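Local coordinates for protein GphF Dehydratase 1 (Archangium violaceum, PDB 6MBF) that probably dehydrates polyketide intermediates, and may also move the resulting double bond, as a dehydratase domain of the gephyronic acid polyketide synthase, at residues P10-R15 against R24-T29; A71-V76 against E233-G238; R103-S108 against W120-T125; V183-E188 against E197-L202; V239-V244 against F267-R272. All blocks are in the same frame, centred on the assembly; numbering follows the deposited sequence. Where two conformers were deposited one is given.

In the fold
The contacts are spread over the double hot-dog fold expected of polyketide synthase dehydratases, contacts 1 and 3 in the first half, 4 and 5 in the second. Contact 2 pairs strands from both halves. It meets contact 3 where Val76 CG1 packs 3.6 Å from Phe104 CE2, and contact 4 through the salt bridge from Arg237 NH2 to Glu197 OE2, 2.8 Å. Contacts 4 and 5, with centres about 12 Å apart, lie on neighbouring strands, Leu185 N being 2.9 Å from Arg240 O. Contact 1 touches contact 4 at Pro200, within the HPxLLD-type sequence that in related dehydratases supplies the catalytic aspartate. The Ala201 side chain is about 12 Å from a bound magnesium ion.

Contact 1 of 5, residues P10-R15 against R24-T29; sequences PLLGRR and RCFTGT
Phe26 lies between Leu12 and Arg15, which cover opposite faces of its ring. Leu12 CD1 sits over the centre of one face, 3.9 Å from the centroid, in a CH-pi contact, while CD2 of the same leucine rests 3.8 Å from Phe26 CB. Arg15 CG lies over the other face, offset toward the rim, and Arg15 CB is 3.6 Å from Phe26 CE1. A chi1 of -171° sets this CG anti to the backbone N; the extended chain beyond it carries the guanidinium to Arg24. Arg15 NH2 lies 3.5 Å from Arg24 NE, two like charges whose planes are only 16° apart; Asp18 forms a salt bridge with Arg15 and a long, weak ion pair with Arg24. Two 3.0 Å backbone bonds, Arg14 N to Thr27 O and Thr27 N to Arg14 O, tie the hairpin. Gly13 and Gly28 let the chains approach to 4.0 Å between CA atoms. The chemistry is thus divided: an apolar grip on the phenyl ring, and an arginine pair whose repulsion Asp18 probably offsets.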
# COMPACT_ATOMS: atom_id res chain seq x y z
N PRO A 10 1.03 -1.74 -14.42
CA PRO A 10 0.81 -0.28 -14.46
C PRO A 10 1.80 0.52 -13.63
O PRO A 10 1.90 1.74 -13.83
CB PRO A 10 -0.62 -0.13 -13.90
CG PRO A 10 -1.23 -1.49 -13.97
CD PRO A 10 -0.09 -2.46 -13.81
N LEU A 11 2.50 -0.11 -12.69
CA LEU A 11 3.49 0.57 -11.86
C LEU A 11 4.91 0.07 -12.10
O LEU A 11 5.85 0.88 -12.14
CB LEU A 11 3.12 0.39 -10.38
CG LEU A 11 1.78 0.99 -9.98
CD1 LEU A 11 1.37 0.43 -8.62
CD2 LEU A 11 1.89 2.51 -9.93
N LEU A 12 5.09 -1.24 -12.25
CA LEU A 12 6.41 -1.81 -12.54
C LEU A 12 6.92 -1.39 -13.91
O LEU A 12 8.14 -1.24 -14.10
CB LEU A 12 6.34 -3.34 -12.50
CG LEU A 12 6.72 -4.12 -11.25
CD1 LEU A 12 6.81 -5.59 -11.64
CD2 LEU A 12 8.02 -3.63 -10.67
N GLY A 13 6.03 -1.24 -14.87
CA GLY A 13 6.46 -1.02 -16.24
C GLY A 13 6.85 -2.33 -16.88
O GLY A 13 6.14 -3.34 -16.74
N ARG A 14 7.99 -2.35 -17.55
CA ARG A 14 8.45 -3.53 -18.27
C ARG A 14 9.81 -3.97 -17.72
O ARG A 14 10.61 -3.15 -17.26
CB ARG A 14 8.56 -3.26 -19.77
CG ARG A 14 9.43 -2.05 -20.11
CD ARG A 14 9.50 -1.82 -21.61
NE ARG A 14 10.25 -2.89 -22.27
CZ ARG A 14 11.54 -2.81 -22.59
NH1 ARG A 14 12.22 -1.70 -22.34
NH2 ARG A 14 12.13 -3.84 -23.18
N ARG A 15 10.05 -5.28 -17.78
CA ARG A 15 11.38 -5.78 -17.43
C ARG A 15 12.35 -5.46 -18.56
O ARG A 15 12.06 -5.72 -19.73
CB ARG A 15 11.37 -7.28 -17.15
CG ARG A 15 12.69 -7.76 -16.59
CD ARG A 15 12.66 -9.22 -16.20
NE ARG A 15 14.02 -9.70 -15.97
CZ ARG A 15 14.37 -10.98 -15.96
NH1 ARG A 15 13.45 -11.92 -16.17
NH2 ARG A 15 15.63 -11.32 -15.76
N ARG A 24 18.35 -7.80 -11.68
CA ARG A 24 17.12 -7.66 -12.43
C ARG A 24 16.59 -6.24 -12.30
O ARG A 24 16.82 -5.57 -11.29
CB ARG A 24 16.06 -8.63 -11.91
CG ARG A 24 16.59 -10.03 -11.59
CD ARG A 24 16.83 -10.83 -12.85
NE ARG A 24 16.78 -12.27 -12.61
CZ ARG A 24 17.84 -13.06 -12.49
NH1 ARG A 24 19.06 -12.55 -12.60
NH2 ARG A 24 17.68 -14.36 -12.28
N CYS A 25 15.85 -5.79 -13.31
CA CYS A 25 15.39 -4.40 -13.30
C CYS A 25 14.10 -4.26 -14.09
O CYS A 25 13.96 -4.80 -15.19
CB CYS A 25 16.46 -3.47 -13.86
SG CYS A 25 16.02 -1.70 -13.81
N PHE A 26 13.16 -3.52 -13.51
CA PHE A 26 11.95 -3.08 -14.19
C PHE A 26 11.97 -1.56 -14.27
O PHE A 26 12.48 -0.88 -13.36
CB PHE A 26 10.66 -3.52 -13.45
CG PHE A 26 10.49 -5.01 -13.31
CD1 PHE A 26 9.74 -5.73 -14.22
CD2 PHE A 26 11.07 -5.69 -12.24
CE1 PHE A 26 9.58 -7.11 -14.08
CE2 PHE A 26 10.91 -7.06 -12.10
CZ PHE A 26 10.16 -7.77 -13.02
N THR A 27 11.42 -1.01 -15.34
CA THR A 27 11.30 0.44 -15.39
C THR A 27 10.03 0.84 -16.14
O THR A 27 9.56 0.13 -17.04
CB THR A 27 12.52 1.09 -16.05
OG1 THR A 27 12.48 2.51 -15.84
CG2 THR A 27 12.53 0.81 -17.54
N GLY A 28 9.48 1.98 -15.75
CA GLY A 28 8.31 2.51 -16.41
C GLY A 28 8.21 3.99 -16.12
O GLY A 28 9.08 4.58 -15.47
N THR A 29 7.13 4.58 -16.61
CA THR A 29 6.81 5.97 -16.38
C THR A 29 5.41 6.06 -15.79
O THR A 29 4.49 5.39 -16.25
CB THR A 29 6.88 6.78 -17.68
OG1 THR A 29 8.23 6.76 -18.18
CG2 THR A 29 6.46 8.21 -17.45
O HOH W 1 4.77 2.27 -15.73
O HOH W 2 9.40 0.23 -12.14
O HOH W 3 16.06 -7.46 -15.63

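Contact 2 of 5, residues A71-V76 against E233-G238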
# COMPACT_ATOMS: atom_id res chain seq x y z
N ALA A 71 -0.10 -20.25 -7.93
CA ALA A 71 -0.89 -20.21 -6.71
C ALA A 71 -0.06 -20.04 -5.45
O ALA A 71 -0.64 -19.94 -4.36
CB ALA A 71 -1.72 -21.49 -6.59
N ASP A 72 1.27 -20.04 -5.54
CA ASP A 72 2.08 -19.81 -4.35
C ASP A 72 1.83 -18.41 -3.80
O ASP A 72 1.45 -17.49 -4.53
CB ASP A 72 3.56 -19.99 -4.67
CG ASP A 72 3.92 -21.43 -4.99
OD1 ASP A 72 5.08 -21.67 -5.38
OD2 ASP A 72 3.03 -22.31 -4.88
N THR A 73 2.05 -18.26 -2.50
CA THR A 73 1.90 -16.96 -1.87
C THR A 73 3.06 -16.04 -2.28
O THR A 73 4.19 -16.49 -2.47
CB THR A 73 1.86 -17.09 -0.35
OG1 THR A 73 3.19 -17.30 0.14
CG2 THR A 73 0.97 -18.25 0.08
N LEU A 74 2.76 -14.75 -2.41
CA LEU A 74 3.77 -13.73 -2.65
C LEU A 74 4.08 -13.02 -1.34
O LEU A 74 3.17 -12.68 -0.58
CB LEU A 74 3.29 -12.72 -3.69
CG LEU A 74 2.78 -13.23 -5.03
CD1 LEU A 74 2.18 -12.10 -5.85
CD2 LEU A 74 3.91 -13.88 -5.79
N ILE A 75 5.36 -12.79 -1.07
CA ILE A 75 5.80 -12.27 0.22
C ILE A 75 6.69 -11.05 0.02
O ILE A 75 7.58 -11.05 -0.84
CB ILE A 75 6.55 -13.35 1.03
CG1 ILE A 75 5.63 -14.56 1.28
CG2 ILE A 75 7.05 -12.78 2.33
CD1 ILE A 75 6.39 -15.86 1.46
N VAL A 76 6.45 -10.01 0.81
CA VAL A 76 7.38 -8.89 0.91
C VAL A 76 7.70 -8.71 2.39
O VAL A 76 6.78 -8.70 3.22
CB VAL A 76 6.81 -7.58 0.31
CG1 VAL A 76 7.93 -6.56 0.15
CG2 VAL A 76 6.14 -7.83 -1.04
N GLU A 233 1.91 -10.79 3.07
CA GLU A 233 1.79 -12.02 2.29
C GLU A 233 0.46 -12.02 1.56
O GLU A 233 -0.58 -11.71 2.15
CB GLU A 233 1.90 -13.24 3.19
CG GLU A 233 1.86 -14.54 2.43
CD GLU A 233 2.28 -15.69 3.29
OE1 GLU A 233 2.16 -15.58 4.53
OE2 GLU A 233 2.75 -16.70 2.73
N LEU A 234 0.49 -12.34 0.27
CA LEU A 234 -0.71 -12.35 -0.57
C LEU A 234 -0.98 -13.77 -1.06
O LEU A 234 -0.09 -14.40 -1.65
CB LEU A 234 -0.54 -11.41 -1.76
CG LEU A 234 -1.74 -11.26 -2.70
CD1 LEU A 234 -2.93 -10.59 -2.01
CD2 LEU A 234 -1.34 -10.48 -3.94
N ARG A 235 -2.20 -14.25 -0.82
CA ARG A 235 -2.57 -15.62 -1.18
C ARG A 235 -3.52 -15.72 -2.36
O ARG A 235 -3.74 -16.82 -2.86
CB ARG A 235 -3.23 -16.33 0.01
CG ARG A 235 -2.48 -16.20 1.31
CD ARG A 235 -3.02 -17.19 2.32
NE ARG A 235 -2.14 -17.31 3.48
CZ ARG A 235 -2.06 -18.38 4.25
NH1 ARG A 235 -2.81 -19.44 3.98
NH2 ARG A 235 -1.24 -18.40 5.29
N ALA A 236 -4.14 -14.62 -2.77
CA ALA A 236 -5.01 -14.61 -3.94
C ALA A 236 -4.80 -13.30 -4.68
O ALA A 236 -4.68 -12.24 -4.06
CB ALA A 236 -6.49 -14.76 -3.54
N ARG A 237 -4.74 -13.38 -6.01
CA ARG A 237 -4.51 -12.21 -6.85
C ARG A 237 -5.84 -11.63 -7.34
O ARG A 237 -6.85 -12.32 -7.41
CB ARG A 237 -3.64 -12.57 -8.05
CG ARG A 237 -2.68 -13.72 -7.83
CD ARG A 237 -1.34 -13.28 -7.27
NE ARG A 237 -0.32 -14.30 -7.48
CZ ARG A 237 0.46 -14.37 -8.55
NH1 ARG A 237 1.37 -15.33 -8.67
NH2 ARG A 237 0.35 -13.46 -9.51
N GLY A 238 -5.81 -10.34 -7.67
CA GLY A 238 -6.94 -9.70 -8.32
C GLY A 238 -8.19 -9.56 -7.49
O GLY A 238 -9.29 -9.52 -8.05
O HOH W 4 -0.77 -15.61 -4.67
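Leu74 and Leu234 exchange two backbone hydrogen bonds, Leu234 N to Leu74 O at 2.8 Å and Leu74 N to Leu234 O at 3.0 Å, as an antiparallel hydrogen-bonded pair. Beside them, Thr73 OG1 donates to Glu233 OE2 at 2.7 Å, although the position of that carboxylate oxygen is less certain. The glutamate chain is extended, with CG anti to the backbone N (chi1 -177°), and OE2 comes up to Thr73 OG1 and CB; Arg131 is its stronger partner through OE2, and Arg231 forms a salt bridge with OE1. A water accepts from Arg237 NE and donates to Asp72 O, with a weaker bond to Leu234 O, bridging the segments where the strand pairing ends. Leu74 CD1 packs over one face of the Arg237 guanidinium, 3.7 Å from NE, and the two side chains cross at about a right angle. The far end of that arginine is held by a salt bridge to Glu197. Leu74 CD1 also reaches Leu234 CD2 at 4.3 Å, on the side that packs on helix 52-65. Strands 73-81 and 224-234 fall in different dehydratase family regions, consistent with the junction of the two hot-dog halves in a double hot-dog fold.

Contact 3 of 5, residues R103-S108 against W120-T125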
# COMPACT_ATOMS: atom_id res chain seq x y z
N ARG A 103 16.52 -9.16 -2.58
CA ARG A 103 16.35 -7.78 -2.14
C ARG A 103 15.99 -6.85 -3.30
O ARG A 103 16.56 -6.95 -4.39
CB ARG A 103 17.63 -7.27 -1.46
CG ARG A 103 18.25 -8.25 -0.48
CD ARG A 103 19.53 -7.67 0.11
NE ARG A 103 20.16 -6.72 -0.81
CZ ARG A 103 21.02 -7.06 -1.76
NH1 ARG A 103 21.38 -8.32 -1.93
NH2 ARG A 103 21.53 -6.12 -2.54
N PHE A 104 15.06 -5.92 -3.04
CA PHE A 104 14.59 -4.99 -4.05
C PHE A 104 14.76 -3.56 -3.56
O PHE A 104 14.83 -3.29 -2.35
CB PHE A 104 13.13 -5.24 -4.45
CG PHE A 104 12.13 -4.78 -3.42
CD1 PHE A 104 11.61 -3.49 -3.47
CD2 PHE A 104 11.71 -5.63 -2.41
CE1 PHE A 104 10.70 -3.07 -2.52
CE2 PHE A 104 10.79 -5.21 -1.46
CZ PHE A 104 10.29 -3.92 -1.51
N GLU A 105 14.85 -2.64 -4.52
CA GLU A 105 14.86 -1.21 -4.26
C GLU A 105 13.99 -0.52 -5.31
O GLU A 105 13.99 -0.91 -6.48
CB GLU A 105 16.26 -0.61 -4.32
CG GLU A 105 17.25 -1.14 -3.31
CD GLU A 105 18.57 -0.41 -3.42
OE1 GLU A 105 19.43 -0.86 -4.21
OE2 GLU A 105 18.74 0.63 -2.76
N ILE A 106 13.28 0.51 -4.88
CA ILE A 106 12.43 1.30 -5.76
C ILE A 106 12.93 2.74 -5.74
O ILE A 106 13.07 3.34 -4.67
CB ILE A 106 10.95 1.21 -5.35
CG1 ILE A 106 10.48 -0.25 -5.45
CG2 ILE A 106 10.09 2.15 -6.21
CD1 ILE A 106 9.00 -0.45 -5.07
N HIS A 107 13.22 3.27 -6.93
CA HIS A 107 13.73 4.62 -7.12
C HIS A 107 12.88 5.35 -8.16
O HIS A 107 12.21 4.72 -8.99
CB HIS A 107 15.18 4.64 -7.63
CG HIS A 107 16.21 4.22 -6.62
ND1 HIS A 107 16.39 2.91 -6.24
CD2 HIS A 107 17.15 4.94 -5.96
CE1 HIS A 107 17.39 2.84 -5.38
NE2 HIS A 107 17.86 4.06 -5.19
N SER A 108 12.93 6.68 -8.13
CA SER A 108 12.33 7.49 -9.18
C SER A 108 13.34 8.49 -9.71
O SER A 108 14.34 8.80 -9.05
CB SER A 108 11.09 8.26 -8.69
OG SER A 108 11.46 9.33 -7.83
N TRP A 120 18.60 9.50 -9.26
CA TRP A 120 17.53 8.62 -8.79
C TRP A 120 17.38 8.74 -7.28
O TRP A 120 18.36 8.64 -6.54
CB TRP A 120 17.81 7.18 -9.18
CG TRP A 120 17.70 6.90 -10.64
CD1 TRP A 120 18.69 7.04 -11.58
CD2 TRP A 120 16.55 6.41 -11.34
NE1 TRP A 120 18.21 6.68 -12.82
CE2 TRP A 120 16.91 6.29 -12.70
CE3 TRP A 120 15.25 6.07 -10.95
CZ2 TRP A 120 16.01 5.83 -13.67
CZ3 TRP A 120 14.36 5.62 -11.92
CH2 TRP A 120 14.74 5.51 -13.26
N THR A 121 16.14 8.95 -6.83
CA THR A 121 15.82 9.07 -5.42
C THR A 121 15.25 7.74 -4.92
O THR A 121 14.30 7.23 -5.51
CB THR A 121 14.81 10.19 -5.17
OG1 THR A 121 15.38 11.45 -5.58
CG2 THR A 121 14.41 10.25 -3.70
N ARG A 122 15.83 7.22 -3.84
CA ARG A 122 15.37 5.95 -3.26
C ARG A 122 14.10 6.18 -2.46
O ARG A 122 14.08 6.99 -1.52
CB ARG A 122 16.45 5.35 -2.37
CG ARG A 122 15.97 4.14 -1.58
CD ARG A 122 17.05 3.59 -0.63
NE ARG A 122 18.10 2.87 -1.34
CZ ARG A 122 19.39 3.21 -1.34
NH1 ARG A 122 19.80 4.27 -0.65
NH2 ARG A 122 20.27 2.48 -2.02
N HIS A 123 13.03 5.45 -2.79
CA HIS A 123 11.76 5.58 -2.09
C HIS A 123 11.43 4.41 -1.18
O HIS A 123 10.90 4.63 -0.09
CB HIS A 123 10.62 5.78 -3.09
CG HIS A 123 10.77 7.01 -3.90
ND1 HIS A 123 10.73 8.27 -3.34
CD2 HIS A 123 11.01 7.19 -5.22
CE1 HIS A 123 10.94 9.17 -4.29
NE2 HIS A 123 11.10 8.54 -5.44
N ALA A 124 11.73 3.17 -1.58
CA ALA A 124 11.35 2.03 -0.76
C ALA A 124 12.26 0.85 -1.06
O ALA A 124 12.71 0.67 -2.20
CB ALA A 124 9.89 1.63 -0.98
N THR A 125 12.51 0.05 -0.03
CA THR A 125 13.36 -1.14 -0.14
C THR A 125 12.80 -2.26 0.73
O THR A 125 12.05 -2.02 1.68
CB THR A 125 14.80 -0.85 0.31
OG1 THR A 125 14.79 -0.48 1.70
CG2 THR A 125 15.41 0.29 -0.51
O HOH W 5 14.98 12.03 -8.07
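Glu105 and Arg122 cross obliquely with their carboxylate and guanidinium planes nearly coplanar, 14° apart. The arginine grips side-on with two nitrogens: Arg122 NE meets Glu105 OE2 at 2.7 Å, nearly along the C-O axis, and NH2 comes to the same oxygen on its syn lone pair. Glu105 OE1 has its own salt bridge to Arg98. Next to this pair, His107 lies side by side with Arg122 and takes its CA over one ring face, a CH-pi contact of 3.8 Å to the centroid. Trp120 CE3 lies 3.6 Å from His107 CB and 3.3 Å from Ser108 C. On the other face of the strands, Ser108 OG and His123 NE2 share a hydrogen bond, OG lying at the ring edge, while His123 ND1 bonds to the Ser83 carbonyl. Along the backbone, Ile106 N donates to Ala124 O at 2.7 Å, yet Ile106 O takes His123 N at 2.8 Å and Ala124 N only weakly at 3.4 Å. Two residues thus oppose one: a classic beta bulge in the antiparallel hairpin of strands 103-109 and 121-131.

Contact 4 of 5, residues V183-E188 against E197-L202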
# COMPACT_ATOMS: atom_id res chain seq x y z
N VAL A 183 -14.32 -3.50 2.70
CA VAL A 183 -13.82 -2.62 1.65
C VAL A 183 -14.16 -3.24 0.30
O VAL A 183 -14.07 -4.46 0.12
CB VAL A 183 -12.30 -2.32 1.75
CG1 VAL A 183 -11.88 -2.01 3.16
CG2 VAL A 183 -11.46 -3.39 1.14
N CYS A 184 -14.55 -2.39 -0.64
CA CYS A 184 -14.99 -2.86 -1.94
C CYS A 184 -14.61 -1.82 -2.99
O CYS A 184 -14.90 -0.63 -2.83
CB CYS A 184 -16.50 -3.10 -1.94
SG CYS A 184 -17.10 -3.93 -3.41
N LEU A 185 -13.94 -2.28 -4.04
CA LEU A 185 -13.61 -1.38 -5.14
C LEU A 185 -14.85 -1.08 -5.96
O LEU A 185 -15.79 -1.88 -6.03
CB LEU A 185 -12.54 -1.98 -6.03
CG LEU A 185 -11.19 -2.26 -5.35
CD1 LEU A 185 -10.28 -2.94 -6.32
CD2 LEU A 185 -10.57 -0.98 -4.80
N GLN A 186 -14.86 0.09 -6.59
CA GLN A 186 -15.93 0.45 -7.50
C GLN A 186 -15.33 1.21 -8.67
O GLN A 186 -14.11 1.43 -8.75
CB GLN A 186 -17.02 1.28 -6.80
CG GLN A 186 -17.83 0.54 -5.73
CD GLN A 186 -18.62 -0.64 -6.28
OE1 GLN A 186 -18.99 -0.66 -7.46
NE2 GLN A 186 -18.89 -1.62 -5.43
N GLY A 187 -16.20 1.62 -9.59
CA GLY A 187 -15.78 2.43 -10.72
C GLY A 187 -14.65 1.81 -11.51
O GLY A 187 -14.59 0.58 -11.70
N GLU A 188 -13.73 2.66 -11.96
CA GLU A 188 -12.60 2.20 -12.77
C GLU A 188 -11.71 1.26 -11.98
O GLU A 188 -11.14 0.31 -12.53
CB GLU A 188 -11.78 3.39 -13.27
CG GLU A 188 -12.57 4.44 -14.05
CD GLU A 188 -11.68 5.53 -14.63
OE1 GLU A 188 -12.19 6.37 -15.39
OE2 GLU A 188 -10.46 5.54 -14.32
N GLU A 197 -1.53 -7.23 -8.57
CA GLU A 197 -1.60 -8.36 -7.65
C GLU A 197 -2.61 -8.07 -6.55
O GLU A 197 -3.52 -8.86 -6.31
CB GLU A 197 -0.22 -8.67 -7.08
CG GLU A 197 0.89 -8.70 -8.15
CD GLU A 197 0.72 -9.85 -9.15
OE1 GLU A 197 1.39 -9.84 -10.20
OE2 GLU A 197 -0.10 -10.75 -8.90
N LEU A 198 -2.46 -6.93 -5.87
CA LEU A 198 -3.45 -6.43 -4.92
C LEU A 198 -3.62 -4.95 -5.18
O LEU A 198 -2.68 -4.17 -4.99
CB LEU A 198 -3.01 -6.68 -3.48
CG LEU A 198 -4.02 -6.26 -2.42
CD1 LEU A 198 -5.31 -7.05 -2.56
CD2 LEU A 198 -3.43 -6.42 -1.05
N HIS A 199 -4.81 -4.55 -5.63
CA HIS A 199 -5.00 -3.17 -6.05
C HIS A 199 -4.57 -2.21 -4.94
O HIS A 199 -5.03 -2.34 -3.80
CB HIS A 199 -6.46 -2.92 -6.43
CG HIS A 199 -6.64 -1.73 -7.33
ND1 HIS A 199 -6.19 -0.47 -6.98
CD2 HIS A 199 -7.18 -1.62 -8.56
CE1 HIS A 199 -6.46 0.36 -7.97
NE2 HIS A 199 -7.05 -0.31 -8.94
N PRO A 200 -3.68 -1.26 -5.23
CA PRO A 200 -3.31 -0.26 -4.20
C PRO A 200 -4.50 0.40 -3.55
O PRO A 200 -4.45 0.68 -2.35
CB PRO A 200 -2.46 0.74 -4.99
CG PRO A 200 -1.82 -0.11 -6.07
CD PRO A 200 -2.87 -1.12 -6.45
N ALA A 201 -5.57 0.66 -4.31
CA ALA A 201 -6.75 1.30 -3.72
C ALA A 201 -7.37 0.42 -2.64
O ALA A 201 -7.88 0.93 -1.63
CB ALA A 201 -7.78 1.61 -4.80
N LEU A 202 -7.38 -0.90 -2.85
CA LEU A 202 -7.96 -1.79 -1.87
C LEU A 202 -7.10 -1.86 -0.60
O LEU A 202 -7.61 -1.75 0.51
CB LEU A 202 -8.16 -3.18 -2.48
CG LEU A 202 -8.96 -4.19 -1.64
CD1 LEU A 202 -9.70 -5.15 -2.55
CD2 LEU A 202 -8.05 -4.97 -0.72
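Leu185 packs on His199, Ala201 and Leu202 at the start of helix 200-214, consistent with the central helix of a hot-dog fold, where the HPALLD sequence begins at His199. The contact between the segments is apolar. Leu185 forks over the helix start: CD1 touches His199 CB at 3.8 Å, and CD2 rests 3.8 Å from Ala201 CB and 4.0 Å from Leu202 CB. A chi1 of -62° puts Leu185 CG anti to the carbonyl carbon, from where CD1 and CD2 meet His199 and Ala201. The polar chemistry stays within the helix start, where His199 is the N-cap and its ND1 accepts from Ala201 N at 3.0 Å; NE2 is bonded to Glu192. An alanine in place of His199 would probably leave Ala201 N without its cap and Glu192 without its mate, and would remove the ring beside Leu185 CD1, whose contact with CB remains. Val183 reaches the helix one residue beyond Ala201, crossing Leu202 at about a right angle, with Val183 CG2 3.8 Å from Leu202 CG.

Contact 5 of 5, residues V239-V244 against F267-R272; sequences VREVRV and FDMEGR
Arg243 and Phe267 form an antiparallel hydrogen-bonded pair at the end of strand 259-267, just where the chain enters a type I beta turn from Asp268 to Gly271. Phe267 N donates to Arg243 O at 2.8 Å, and Arg243 N returns a bond to Phe267 O at 2.9 Å. Met269, which has the largest surface covered by the other segment, folds from the turn over two side chains, bent at chi2 and chi3. Its CE lies over one face of the Arg243 guanidinium, 3.4 Å from CZ, while SD is 3.8 Å from Glu241 CG, the two side chains crossing at about a right angle. Glu241 OE2 is hydrogen-bonded to His182. An alanine in place of Glu241 would probably leave His182 without this acceptor and open a gap beside the Met269 sulfur. Two waters link Arg243 NH1 to the carbonyls of Asp268 and Met269. Within and just after the turn, Asp268 OD1 accepts from Glu270 N, an Asx turn, and from Arg272 N on the opposite face of the carboxylate; OD2 forms a salt bridge with Arg272 NE at 2.7 Å. Asp268 N to Arg272 O, Gly271 N to Asp268 O and the positive phi of Gly271 fit a type I turn with a G1 bulge, overlaid by the Asx turn.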
# COMPACT_ATOMS: atom_id res chain seq x y z
N VAL A 239 -8.06 -9.48 -6.18
CA VAL A 239 -9.22 -9.38 -5.29
C VAL A 239 -9.78 -7.96 -5.34
O VAL A 239 -9.03 -6.99 -5.37
CB VAL A 239 -8.82 -9.79 -3.86
CG1 VAL A 239 -9.96 -9.52 -2.89
CG2 VAL A 239 -8.42 -11.26 -3.82
N ARG A 240 -11.12 -7.84 -5.36
CA ARG A 240 -11.79 -6.54 -5.45
C ARG A 240 -12.54 -6.17 -4.18
O ARG A 240 -13.02 -5.03 -4.08
CB ARG A 240 -12.79 -6.52 -6.62
CG ARG A 240 -12.25 -7.09 -7.93
CD ARG A 240 -13.21 -6.80 -9.09
NE ARG A 240 -14.52 -7.40 -8.91
CZ ARG A 240 -15.57 -7.14 -9.68
NH1 ARG A 240 -15.45 -6.27 -10.68
NH2 ARG A 240 -16.74 -7.74 -9.45
N GLU A 241 -12.65 -7.08 -3.22
CA GLU A 241 -13.56 -6.90 -2.10
C GLU A 241 -13.11 -7.81 -0.97
O GLU A 241 -12.89 -9.01 -1.20
CB GLU A 241 -15.01 -7.22 -2.51
CG GLU A 241 -16.04 -6.95 -1.43
CD GLU A 241 -17.47 -7.17 -1.91
OE1 GLU A 241 -17.65 -7.69 -3.04
OE2 GLU A 241 -18.40 -6.83 -1.16
N VAL A 242 -12.94 -7.25 0.23
CA VAL A 242 -12.52 -8.03 1.39
C VAL A 242 -13.23 -7.52 2.64
O VAL A 242 -13.76 -6.41 2.68
CB VAL A 242 -10.99 -7.98 1.66
CG1 VAL A 242 -10.20 -8.61 0.51
CG2 VAL A 242 -10.55 -6.55 1.92
N ARG A 243 -13.25 -8.37 3.65
CA ARG A 243 -13.42 -7.94 5.02
C ARG A 243 -12.05 -7.99 5.68
O ARG A 243 -11.30 -8.95 5.50
CB ARG A 243 -14.42 -8.81 5.77
CG ARG A 243 -15.84 -8.69 5.24
CD ARG A 243 -16.81 -9.37 6.20
NE ARG A 243 -18.21 -9.23 5.77
CZ ARG A 243 -18.84 -10.09 4.98
NH1 ARG A 243 -18.22 -11.17 4.51
NH2 ARG A 243 -20.10 -9.87 4.64
N VAL A 244 -11.70 -6.94 6.41
CA VAL A 244 -10.37 -6.82 6.98
C VAL A 244 -10.48 -6.72 8.49
O VAL A 244 -11.29 -5.94 9.01
CB VAL A 244 -9.60 -5.62 6.40
CG1 VAL A 244 -10.42 -4.33 6.50
CG2 VAL A 244 -8.25 -5.48 7.09
N PHE A 267 -9.69 -10.94 4.33
CA PHE A 267 -10.44 -12.14 4.01
C PHE A 267 -11.36 -11.88 2.83
O PHE A 267 -11.90 -10.77 2.69
CB PHE A 267 -11.28 -12.62 5.20
CG PHE A 267 -10.47 -12.92 6.43
CD1 PHE A 267 -10.04 -14.21 6.69
CD2 PHE A 267 -10.15 -11.91 7.32
CE1 PHE A 267 -9.29 -14.49 7.83
CE2 PHE A 267 -9.40 -12.18 8.45
CZ PHE A 267 -8.97 -13.47 8.70
N ASP A 268 -11.57 -12.89 1.98
CA ASP A 268 -12.58 -12.71 0.95
C ASP A 268 -13.97 -12.82 1.59
O ASP A 268 -14.11 -13.05 2.80
CB ASP A 268 -12.37 -13.68 -0.21
CG ASP A 268 -12.57 -15.15 0.15
OD1 ASP A 268 -13.24 -15.47 1.16
OD2 ASP A 268 -12.05 -16.00 -0.61
N MET A 269 -15.01 -12.62 0.78
CA MET A 269 -16.36 -12.60 1.34
C MET A 269 -16.85 -13.98 1.78
O MET A 269 -17.93 -14.07 2.39
CB MET A 269 -17.33 -11.97 0.34
CG MET A 269 -16.92 -10.55 -0.05
SD MET A 269 -16.69 -9.45 1.37
CE MET A 269 -18.39 -9.04 1.75
N GLU A 270 -16.08 -15.04 1.52
CA GLU A 270 -16.37 -16.36 2.06
C GLU A 270 -15.59 -16.64 3.34
O GLU A 270 -15.71 -17.74 3.89
CB GLU A 270 -16.06 -17.44 1.02
CG GLU A 270 -16.60 -17.15 -0.37
CD GLU A 270 -18.11 -17.05 -0.41
OE1 GLU A 270 -18.78 -17.75 0.38
OE2 GLU A 270 -18.63 -16.26 -1.22
N GLY A 271 -14.81 -15.68 3.84
CA GLY A 271 -14.02 -15.88 5.04
C GLY A 271 -12.65 -16.51 4.83
O GLY A 271 -11.99 -16.83 5.83
N ARG A 272 -12.22 -16.70 3.59
CA ARG A 272 -10.90 -17.26 3.32
C ARG A 272 -9.85 -16.16 3.35
O ARG A 272 -10.08 -15.06 2.85
CB ARG A 272 -10.88 -17.96 1.96
CG ARG A 272 -11.89 -19.09 1.82
CD ARG A 272 -11.90 -19.65 0.40
NE ARG A 272 -12.48 -18.70 -0.54
CZ ARG A 272 -12.92 -19.03 -1.75
NH1 ARG A 272 -12.85 -20.29 -2.16
NH2 ARG A 272 -13.44 -18.10 -2.54
O HOH W 6 -15.56 -12.16 4.98
O HOH W 7 -20.36 -12.67 2.69